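Local coordinates for protein bacterioferritin (PDB 1JGC) that probably stores iron, oxidising Fe(2+) with dioxygen at a ferroxidase centre and depositing the ferric mineral inside a hollow, heme-binding shell of 24 subunits, at residues A[91-105]-A[120-134]. Numbering follows the deposited sequence.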
ATOM      1  N   LEU A  91     -21.516 -11.808 -46.855  1.00 24.40           N
ATOM      2  CA  LEU A  91     -22.047 -13.160 -46.787  1.00 24.38           C
ATOM      3  C   LEU A  91     -21.736 -13.901 -48.086  1.00 25.23           C
ATOM      4  O   LEU A  91     -21.400 -15.085 -48.066  1.00 25.40           O
ATOM      5  CB  LEU A  91     -23.554 -13.128 -46.549  1.00 22.93           C
ATOM      6  CG  LEU A  91     -24.255 -14.488 -46.512  1.00 22.85           C
ATOM      7  CD1 LEU A  91     -23.681 -15.336 -45.392  1.00 22.40           C
ATOM      8  CD2 LEU A  91     -25.754 -14.284 -46.337  1.00 19.89           C
ATOM      9  N   ALA A  92     -21.839 -13.200 -49.213  1.00 25.32           N
ATOM     10  CA  ALA A  92     -21.558 -13.812 -50.508  1.00 26.03           C
ATOM     11  C   ALA A  92     -20.101 -14.276 -50.557  1.00 26.78           C
ATOM     12  O   ALA A  92     -19.796 -15.365 -51.058  1.00 26.87           O
ATOM     13  CB  ALA A  92     -21.836 -12.821 -51.638  1.00 23.80           C
ATOM     14  N   GLY A  93     -19.204 -13.447 -50.033  1.00 27.57           N
ATOM     15  CA  GLY A  93     -17.798 -13.802 -50.015  1.00 28.67           C
ATOM     16  C   GLY A  93     -17.499 -14.988 -49.105  1.00 30.40           C
ATOM     17  O   GLY A  93     -16.583 -15.771 -49.380  1.00 30.81           O
ATOM     18  N   GLU A  94     -18.262 -15.138 -48.026  1.00 30.67           N
ATOM     19  CA  GLU A  94     -18.032 -16.240 -47.103  1.00 32.25           C
ATOM     20  C   GLU A  94     -18.369 -17.559 -47.758  1.00 32.46           C
ATOM     21  O   GLU A  94     -17.628 -18.537 -47.621  1.00 32.62           O
ATOM     22  CB  GLU A  94     -18.887 -16.079 -45.851  1.00 34.99           C
ATOM     23  CG  GLU A  94     -18.597 -14.814 -45.082  1.00 39.44           C
ATOM     24  CD  GLU A  94     -17.343 -14.917 -44.256  1.00 42.37           C
ATOM     25  OE1 GLU A  94     -16.509 -15.822 -44.522  1.00 43.71           O
ATOM     26  OE2 GLU A  94     -17.191 -14.080 -43.335  1.00 45.41           O
ATOM     27  N   HIS A  95     -19.495 -17.586 -48.467  1.00 32.80           N
ATOM     28  CA  HIS A  95     -19.944 -18.800 -49.139  1.00 32.99           C
ATOM     29  C   HIS A  95     -18.927 -19.266 -50.177  1.00 32.42           C
ATOM     30  O   HIS A  95     -18.661 -20.460 -50.287  1.00 31.58           O
ATOM     31  CB  HIS A  95     -21.321 -18.564 -49.768  1.00 34.32           C
ATOM     32  CG  HIS A  95     -22.448 -18.617 -48.778  1.00 36.15           C
ATOM     33  ND1 HIS A  95     -23.595 -17.862 -48.911  1.00 37.47           N
ATOM     34  CD2 HIS A  95     -22.617 -19.358 -47.655  1.00 35.86           C
ATOM     35  CE1 HIS A  95     -24.421 -18.133 -47.915  1.00 36.65           C
ATOM     36  NE2 HIS A  95     -23.852 -19.037 -47.138  1.00 36.82           N
ATOM     37  N   ASP A  96     -18.352 -18.331 -50.929  1.00 32.25           N
ATOM     38  CA  ASP A  96     -17.345 -18.701 -51.913  1.00 32.77           C
ATOM     39  C   ASP A  96     -16.130 -19.273 -51.196  1.00 33.49           C
ATOM     40  O   ASP A  96     -15.585 -20.302 -51.610  1.00 34.92           O
ATOM     41  CB  ASP A  96     -16.909 -17.497 -52.744  1.00 33.21           C
ATOM     42  CG  ASP A  96     -17.987 -17.029 -53.693  1.00 35.68           C
ATOM     43  OD1 ASP A  96     -18.973 -17.787 -53.891  1.00 35.98           O
ATOM     44  OD2 ASP A  96     -17.840 -15.911 -54.249  1.00 35.83           O
ATOM     45  N   ALA A  97     -15.705 -18.609 -50.118  1.00 32.42           N
ATOM     46  CA  ALA A  97     -14.548 -19.073 -49.351  1.00 31.68           C
ATOM     47  C   ALA A  97     -14.795 -20.467 -48.769  1.00 30.65           C
ATOM     48  O   ALA A  97     -13.937 -21.342 -48.873  1.00 30.96           O
ATOM     49  CB  ALA A  97     -14.205 -18.077 -48.229  1.00 30.85           C
ATOM     50  N   LEU A  98     -15.958 -20.685 -48.163  1.00 29.59           N
ATOM     51  CA  LEU A  98     -16.251 -22.002 -47.599  1.00 30.34           C
ATOM     52  C   LEU A  98     -16.190 -23.090 -48.677  1.00 30.54           C
ATOM     53  O   LEU A  98     -15.676 -24.193 -48.456  1.00 30.02           O
ATOM     54  CB  LEU A  98     -17.633 -22.007 -46.937  1.00 29.36           C
ATOM     55  CG  LEU A  98     -17.702 -21.456 -45.513  1.00 30.30           C
ATOM     56  CD1 LEU A  98     -19.159 -21.287 -45.111  1.00 31.37           C
ATOM     57  CD2 LEU A  98     -16.997 -22.403 -44.557  1.00 28.21           C
ATOM     58  N   LYS A  99     -16.722 -22.763 -49.845  1.00 30.57           N
ATOM     59  CA  LYS A  99     -16.737 -23.690 -50.965  1.00 30.73           C
ATOM     60  C   LYS A  99     -15.301 -24.094 -51.256  1.00 28.96           C
ATOM     61  O   LYS A  99     -14.974 -25.279 -51.319  1.00 29.07           O
ATOM     62  CB  LYS A  99     -17.355 -22.998 -52.184  1.00 32.54           C
ATOM     63  CG  LYS A  99     -17.496 -23.862 -53.410  1.00 36.43           C
ATOM     64  CD  LYS A  99     -18.194 -23.091 -54.532  1.00 39.34           C
ATOM     65  CE  LYS A  99     -18.385 -23.956 -55.790  1.00 40.33           C
ATOM     66  NZ  LYS A  99     -17.094 -24.356 -56.448  1.00 40.34           N
ATOM     67  N   LEU A 100     -14.440 -23.095 -51.407  1.00 27.16           N
ATOM     68  CA  LEU A 100     -13.036 -23.337 -51.694  1.00 26.48           C
ATOM     69  C   LEU A 100     -12.319 -24.115 -50.602  1.00 27.07           C
ATOM     70  O   LEU A 100     -11.515 -25.003 -50.899  1.00 27.42           O
ATOM     71  CB  LEU A 100     -12.312 -22.012 -51.924  1.00 25.57           C
ATOM     72  CG  LEU A 100     -10.781 -22.087 -51.975  1.00 25.25           C
ATOM     73  CD1 LEU A 100     -10.351 -22.985 -53.117  1.00 23.39           C
ATOM     74  CD2 LEU A 100     -10.202 -20.690 -52.145  1.00 24.31           C
ATOM     75  N   TYR A 101     -12.602 -23.783 -49.343  1.00 26.36           N
ATOM     76  CA  TYR A 101     -11.938 -24.454 -48.227  1.00 25.74           C
ATOM     77  C   TYR A 101     -12.335 -25.912 -48.072  1.00 26.19           C
ATOM     78  O   TYR A 101     -11.499 -26.744 -47.732  1.00 27.04           O
ATOM     79  CB  TYR A 101     -12.201 -23.727 -46.904  1.00 25.49           C
ATOM     80  CG  TYR A 101     -11.720 -22.295 -46.846  1.00 24.81           C
ATOM     81  CD1 TYR A 101     -10.683 -21.842 -47.660  1.00 25.02           C
ATOM     82  CD2 TYR A 101     -12.290 -21.394 -45.949  1.00 26.78           C
ATOM     83  CE1 TYR A 101     -10.227 -20.523 -47.579  1.00 25.24           C
ATOM     84  CE2 TYR A 101     -11.843 -20.075 -45.856  1.00 25.77           C
ATOM     85  CZ  TYR A 101     -10.815 -19.650 -46.671  1.00 25.87           C
ATOM     86  OH  TYR A 101     -10.372 -18.355 -46.556  1.00 27.66           O
ATOM     87  N   ARG A 102     -13.605 -26.224 -48.309  1.00 26.07           N
ATOM     88  CA  ARG A 102     -14.069 -27.602 -48.191  1.00 27.53           C
ATOM     89  C   ARG A 102     -13.406 -28.485 -49.253  1.00 28.82           C
ATOM     90  O   ARG A 102     -13.116 -29.670 -49.031  1.00 28.75           O
ATOM     91  CB  ARG A 102     -15.586 -27.646 -48.332  1.00 26.70           C
ATOM     92  CG  ARG A 102     -16.282 -26.959 -47.181  1.00 28.16           C
ATOM     93  CD  ARG A 102     -17.782 -26.976 -47.294  1.00 28.03           C
ATOM     94  NE  ARG A 102     -18.380 -26.535 -46.039  1.00 31.73           N
ATOM     95  CZ  ARG A 102     -19.361 -25.642 -45.948  1.00 33.22           C
ATOM     96  NH1 ARG A 102     -19.863 -25.093 -47.044  1.00 34.70           N
ATOM     97  NH2 ARG A 102     -19.838 -25.287 -44.759  1.00 34.39           N
ATOM     98  N   GLU A 103     -13.146 -27.871 -50.400  1.00 29.58           N
ATOM     99  CA  GLU A 103     -12.519 -28.530 -51.533  1.00 30.07           C
ATOM    100  C   GLU A 103     -11.047 -28.794 -51.202  1.00 29.80           C
ATOM    101  O   GLU A 103     -10.561 -29.925 -51.296  1.00 29.21           O
ATOM    102  CB  GLU A 103     -12.638 -27.603 -52.731  1.00 32.24           C
ATOM    103  CG  GLU A 103     -12.590 -28.257 -54.078  1.00 36.78           C
ATOM    104  CD  GLU A 103     -12.756 -27.228 -55.192  1.00 39.88           C
ATOM    105  OE1 GLU A 103     -13.767 -26.467 -55.156  1.00 40.64           O
ATOM    106  OE2 GLU A 103     -11.874 -27.187 -56.087  1.00 39.50           O
ATOM    107  N   ALA A 104     -10.340 -27.737 -50.806  1.00 28.51           N
ATOM    108  CA  ALA A 104      -8.930 -27.854 -50.455  1.00 27.60           C
ATOM    109  C   ALA A 104      -8.787 -28.863 -49.325  1.00 26.84           C
ATOM    110  O   ALA A 104      -7.922 -29.733 -49.351  1.00 27.18           O
ATOM    111  CB  ALA A 104      -8.379 -26.498 -50.017  1.00 26.90           C
ATOM    112  N   ARG A 105      -9.660 -28.744 -48.338  1.00 26.36           N
ATOM    113  CA  ARG A 105      -9.637 -29.625 -47.188  1.00 26.50           C
ATOM    114  C   ARG A 105      -9.732 -31.103 -47.611  1.00 27.13           C
ATOM    115  O   ARG A 105      -8.938 -31.934 -47.157  1.00 27.25           O
ATOM    116  CB  ARG A 105     -10.767 -29.210 -46.235  1.00 26.57           C
ATOM    117  CG  ARG A 105     -10.864 -30.016 -44.979  1.00 25.71           C
ATOM    118  CD  ARG A 105     -11.799 -31.163 -45.211  1.00 28.66           C
ATOM    119  NE  ARG A 105     -11.624 -32.179 -44.192  1.00 29.86           N
ATOM    120  CZ  ARG A 105     -11.798 -33.469 -44.418  1.00 30.83           C
ATOM    121  NH1 ARG A 105     -12.154 -33.889 -45.627  1.00 28.55           N
ATOM    122  NH2 ARG A 105     -11.598 -34.336 -43.434  1.00 33.88           N
ATOM    123  N   PHE A 120      -7.372 -25.987 -42.878  1.00 20.03           N
ATOM    124  CA  PHE A 120      -8.611 -25.735 -43.603  1.00 20.13           C
ATOM    125  C   PHE A 120      -9.837 -26.050 -42.747  1.00 20.75           C
ATOM    126  O   PHE A 120     -10.892 -25.432 -42.922  1.00 19.09           O
ATOM    127  CB  PHE A 120      -8.649 -26.519 -44.919  1.00 16.91           C
ATOM    128  CG  PHE A 120      -7.773 -25.934 -45.985  1.00 16.20           C
ATOM    129  CD1 PHE A 120      -8.050 -24.682 -46.520  1.00 14.52           C
ATOM    130  CD2 PHE A 120      -6.654 -26.620 -46.441  1.00 16.10           C
ATOM    131  CE1 PHE A 120      -7.228 -24.119 -47.494  1.00 13.26           C
ATOM    132  CE2 PHE A 120      -5.828 -26.059 -47.415  1.00 15.58           C
ATOM    133  CZ  PHE A 120      -6.119 -24.806 -47.940  1.00 13.72           C
ATOM    134  N   GLU A 121      -9.713 -26.995 -41.818  1.00 20.70           N
ATOM    135  CA  GLU A 121     -10.852 -27.296 -40.959  1.00 22.18           C
ATOM    136  C   GLU A 121     -11.008 -26.131 -39.984  1.00 22.58           C
ATOM    137  O   GLU A 121     -12.119 -25.767 -39.585  1.00 22.79           O
ATOM    138  CB  GLU A 121     -10.653 -28.610 -40.202  1.00 20.92           C
ATOM    139  CG  GLU A 121     -10.528 -29.811 -41.108  1.00 23.27           C
ATOM    140  CD  GLU A 121     -11.135 -31.068 -40.510  1.00 23.98           C
ATOM    141  OE1 GLU A 121     -11.377 -31.087 -39.287  1.00 25.31           O
ATOM    142  OE2 GLU A 121     -11.364 -32.041 -41.263  1.00 24.57           O
ATOM    143  N   SER A 122      -9.885 -25.530 -39.617  1.00 22.65           N
ATOM    144  CA  SER A 122      -9.915 -24.392 -38.714  1.00 23.43           C
ATOM    145  C   SER A 122     -10.530 -23.194 -39.461  1.00 22.49           C
ATOM    146  O   SER A 122     -11.381 -22.488 -38.921  1.00 21.49           O
ATOM    147  CB  SER A 122      -8.501 -24.070 -38.227  1.00 23.32           C
ATOM    148  OG  SER A 122      -8.478 -22.847 -37.520  1.00 28.27           O
ATOM    149  N   LEU A 123     -10.112 -22.977 -40.706  1.00 20.99           N
ATOM    150  CA  LEU A 123     -10.664 -21.882 -41.490  1.00 21.45           C
ATOM    151  C   LEU A 123     -12.162 -22.091 -41.732  1.00 21.84           C
ATOM    152  O   LEU A 123     -12.960 -21.158 -41.608  1.00 22.52           O
ATOM    153  CB  LEU A 123      -9.937 -21.758 -42.823  1.00 20.67           C
ATOM    154  CG  LEU A 123      -8.486 -21.267 -42.770  1.00 22.64           C
ATOM    155  CD1 LEU A 123      -7.867 -21.352 -44.167  1.00 21.79           C
ATOM    156  CD2 LEU A 123      -8.438 -19.831 -42.250  1.00 22.62           C
ATOM    157  N   ILE A 124     -12.545 -23.316 -42.076  1.00 21.18           N
ATOM    158  CA  ILE A 124     -13.949 -23.634 -42.314  1.00 19.89           C
ATOM    159  C   ILE A 124     -14.748 -23.315 -41.060  1.00 19.96           C
ATOM    160  O   ILE A 124     -15.818 -22.720 -41.143  1.00 18.61           O
ATOM    161  CB  ILE A 124     -14.140 -25.136 -42.682  1.00 20.57           C
ATOM    162  CG1 ILE A 124     -13.612 -25.390 -44.099  1.00 18.41           C
ATOM    163  CG2 ILE A 124     -15.614 -25.540 -42.573  1.00 17.65           C
ATOM    164  CD1 ILE A 124     -13.583 -26.847 -44.489  1.00 19.28           C
ATOM    165  N   THR A 125     -14.217 -23.705 -39.902  1.00 20.10           N
ATOM    166  CA  THR A 125     -14.893 -23.443 -38.636  1.00 20.91           C
ATOM    167  C   THR A 125     -15.059 -21.942 -38.380  1.00 21.83           C
ATOM    168  O   THR A 125     -16.133 -21.504 -37.987  1.00 22.72           O
ATOM    169  CB  THR A 125     -14.145 -24.083 -37.450  1.00 20.79           C
ATOM    170  OG1 THR A 125     -14.004 -25.488 -37.683  1.00 21.78           O
ATOM    171  CG2 THR A 125     -14.925 -23.886 -36.162  1.00 17.91           C
ATOM    172  N   ASP A 126     -14.011 -21.153 -38.608  1.00 23.30           N
ATOM    173  CA  ASP A 126     -14.115 -19.709 -38.404  1.00 25.03           C
ATOM    174  C   ASP A 126     -15.117 -19.083 -39.379  1.00 26.32           C
ATOM    175  O   ASP A 126     -15.926 -18.240 -38.997  1.00 26.04           O
ATOM    176  CB  ASP A 126     -12.763 -19.013 -38.599  1.00 25.61           C
ATOM    177  CG  ASP A 126     -11.735 -19.414 -37.565  1.00 27.91           C
ATOM    178  OD1 ASP A 126     -12.121 -19.794 -36.435  1.00 28.83           O
ATOM    179  OD2 ASP A 126     -10.526 -19.331 -37.881  1.00 30.29           O
ATOM    180  N   GLU A 127     -15.057 -19.487 -40.645  1.00 27.02           N
ATOM    181  CA  GLU A 127     -15.967 -18.925 -41.623  1.00 28.11           C
ATOM    182  C   GLU A 127     -17.427 -19.279 -41.325  1.00 26.86           C
ATOM    183  O   GLU A 127     -18.318 -18.459 -41.539  1.00 26.17           O
ATOM    184  CB  GLU A 127     -15.562 -19.357 -43.037  1.00 31.18           C
ATOM    185  CG  GLU A 127     -15.050 -18.197 -43.919  1.00 37.23           C
ATOM    186  CD  GLU A 127     -13.752 -17.537 -43.411  1.00 41.77           C
ATOM    187  OE1 GLU A 127     -13.732 -16.977 -42.280  1.00 43.77           O
ATOM    188  OE2 GLU A 127     -12.735 -17.566 -44.155  1.00 44.71           O
ATOM    189  N   GLU A 128     -17.688 -20.480 -40.822  1.00 25.22           N
ATOM    190  CA  GLU A 128     -19.062 -20.819 -40.502  1.00 25.39           C
ATOM    191  C   GLU A 128     -19.498 -19.918 -39.346  1.00 25.51           C
ATOM    192  O   GLU A 128     -20.677 -19.573 -39.219  1.00 24.65           O
ATOM    193  CB  GLU A 128     -19.202 -22.309 -40.155  1.00 25.79           C
ATOM    194  CG  GLU A 128     -19.353 -23.184 -41.405  1.00 26.74           C
ATOM    195  CD  GLU A 128     -19.889 -24.590 -41.132  1.00 28.26           C
ATOM    196  OE1 GLU A 128     -20.689 -24.780 -40.187  1.00 29.05           O
ATOM    197  OE2 GLU A 128     -19.529 -25.514 -41.888  1.00 28.10           O
ATOM    198  N   GLY A 129     -18.529 -19.514 -38.526  1.00 25.07           N
ATOM    199  CA  GLY A 129     -18.816 -18.618 -37.422  1.00 25.13           C
ATOM    200  C   GLY A 129     -19.282 -17.262 -37.944  1.00 26.19           C
ATOM    201  O   GLY A 129     -20.281 -16.709 -37.462  1.00 26.45           O
ATOM    202  N   HIS A 130     -18.565 -16.722 -38.930  1.00 26.42           N
ATOM    203  CA  HIS A 130     -18.930 -15.440 -39.532  1.00 28.02           C
ATOM    204  C   HIS A 130     -20.286 -15.557 -40.233  1.00 27.40           C
ATOM    205  O   HIS A 130     -21.110 -14.648 -40.160  1.00 26.80           O
ATOM    206  CB  HIS A 130     -17.873 -14.998 -40.550  1.00 30.89           C
ATOM    207  CG  HIS A 130     -16.562 -14.618 -39.937  1.00 35.92           C
ATOM    208  ND1 HIS A 130     -15.393 -14.542 -40.669  1.00 38.68           N
ATOM    209  CD2 HIS A 130     -16.234 -14.276 -38.665  1.00 37.25           C
ATOM    210  CE1 HIS A 130     -14.402 -14.171 -39.875  1.00 39.94           C
ATOM    211  NE2 HIS A 130     -14.886 -14.003 -38.654  1.00 39.83           N
ATOM    212  N   VAL A 131     -20.515 -16.677 -40.914  1.00 26.91           N
ATOM    213  CA  VAL A 131     -21.779 -16.883 -41.610  1.00 25.81           C
ATOM    214  C   VAL A 131     -22.917 -16.838 -40.602  1.00 25.60           C
ATOM    215  O   VAL A 131     -23.937 -16.188 -40.831  1.00 25.04           O
ATOM    216  CB  VAL A 131     -21.817 -18.251 -42.347  1.00 25.11           C
ATOM    217  CG1 VAL A 131     -23.216 -18.523 -42.874  1.00 24.10           C
ATOM    218  CG2 VAL A 131     -20.838 -18.247 -43.497  1.00 24.39           C
ATOM    219  N   ASP A 132     -22.735 -17.530 -39.485  1.00 25.60           N
ATOM    220  CA  ASP A 132     -23.753 -17.567 -38.441  1.00 26.60           C
ATOM    221  C   ASP A 132     -24.106 -16.147 -38.015  1.00 26.79           C
ATOM    222  O   ASP A 132     -25.282 -15.767 -37.943  1.00 26.02           O
ATOM    223  CB  ASP A 132     -23.238 -18.362 -37.241  1.00 26.86           C
ATOM    224  CG  ASP A 132     -24.289 -18.541 -36.156  1.00 28.50           C
ATOM    225  OD1 ASP A 132     -25.486 -18.269 -36.417  1.00 30.24           O
ATOM    226  OD2 ASP A 132     -23.919 -18.967 -35.037  1.00 30.23           O
ATOM    227  N   PHE A 133     -23.066 -15.366 -37.751  1.00 26.80           N
ATOM    228  CA  PHE A 133     -23.227 -13.987 -37.325  1.00 27.35           C
ATOM    229  C   PHE A 133     -23.950 -13.128 -38.373  1.00 26.99           C
ATOM    230  O   PHE A 133     -24.936 -12.456 -38.060  1.00 26.49           O
ATOM    231  CB  PHE A 133     -21.853 -13.392 -37.008  1.00 27.19           C
ATOM    232  CG  PHE A 133     -21.885 -11.926 -36.746  1.00 28.47           C
ATOM    233  CD1 PHE A 133     -22.319 -11.436 -35.520  1.00 27.77           C
ATOM    234  CD2 PHE A 133     -21.517 -11.023 -37.749  1.00 29.03           C
ATOM    235  CE1 PHE A 133     -22.391 -10.066 -35.287  1.00 29.64           C
ATOM    236  CE2 PHE A 133     -21.582  -9.643 -37.531  1.00 30.17           C
ATOM    237  CZ  PHE A 133     -22.021  -9.160 -36.295  1.00 29.25           C
ATOM    238  N   LEU A 134     -23.456 -13.150 -39.611  1.00 26.98           N
ATOM    239  CA  LEU A 134     -24.055 -12.374 -40.693  1.00 25.80           C
ATOM    240  C   LEU A 134     -25.514 -12.756 -40.928  1.00 26.61           C
ATOM    241  O   LEU A 134     -26.351 -11.888 -41.161  1.00 27.69           O
ATOM    242  CB  LEU A 134     -23.259 -12.560 -41.985  1.00 25.26           C
ATOM    243  CG  LEU A 134     -21.849 -11.960 -42.041  1.00 25.88           C
ATOM    244  CD1 LEU A 134     -21.158 -12.363 -43.345  1.00 24.85           C
ATOM    245  CD2 LEU A 134     -21.940 -10.447 -41.937  1.00 26.06           C
TER
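L98 and I124 interlock at the middle of two antiparallel helices, 91-105 and 120-134, whose axes approach to 9.1 Å at 157°. The packing is knobs-into-holes: L98 drops among I124, E127, E128 and V131, and I124 among L98, Y101, R102 and R105. Branched aliphatic side chains suit these holes, L98 CD1 meeting V131 CG2 at 3.8 Å while I124 CG1 lies against Y101 CB.

The aromatic rings use both face and edge. The methyl of A104, small enough to let a ring lie close, sits over the centre of the F120 ring, a CH-pi contact with CB 3.6 Å from the centroid. L123 CB lies over one face of the Y101 ring, toward its rim, and the ring edge points at E127 OE2, to which OH makes only a weak hydrogen bond of 3.5 Å.

E94, E127 and H130 belong to the iron sites of the ferroxidase centre, metal-free here; carboxylates and imidazole suit iron binding. H130 ND1 gives E94 OE2 a weak, bent bond (3.2 Å, 121°), while NE2 is hydrogen-bonded to E50.

Along another flank, long arginines can reach across to glutamates and pair their charges. With CG anti to the backbone N and the chain bent at chi2 (-91°), R105 brings its guanidinium side-on to E121 OE2 through NE (2.9 Å) and NH2; the extended R102 reaches E128 OE2 through NH2 (2.9 Å). Both glutamates also pair with a second subunit, E121 with its K117 and E128 with its R61.

Within the ferritin four-helix bundle, helix 5-34 packs on A97, Y101, A104 and F120 and contributes E18; helix 38-64 packs on L123 and H130 and contributes E51 and H54, the other residues assigned to the iron sites.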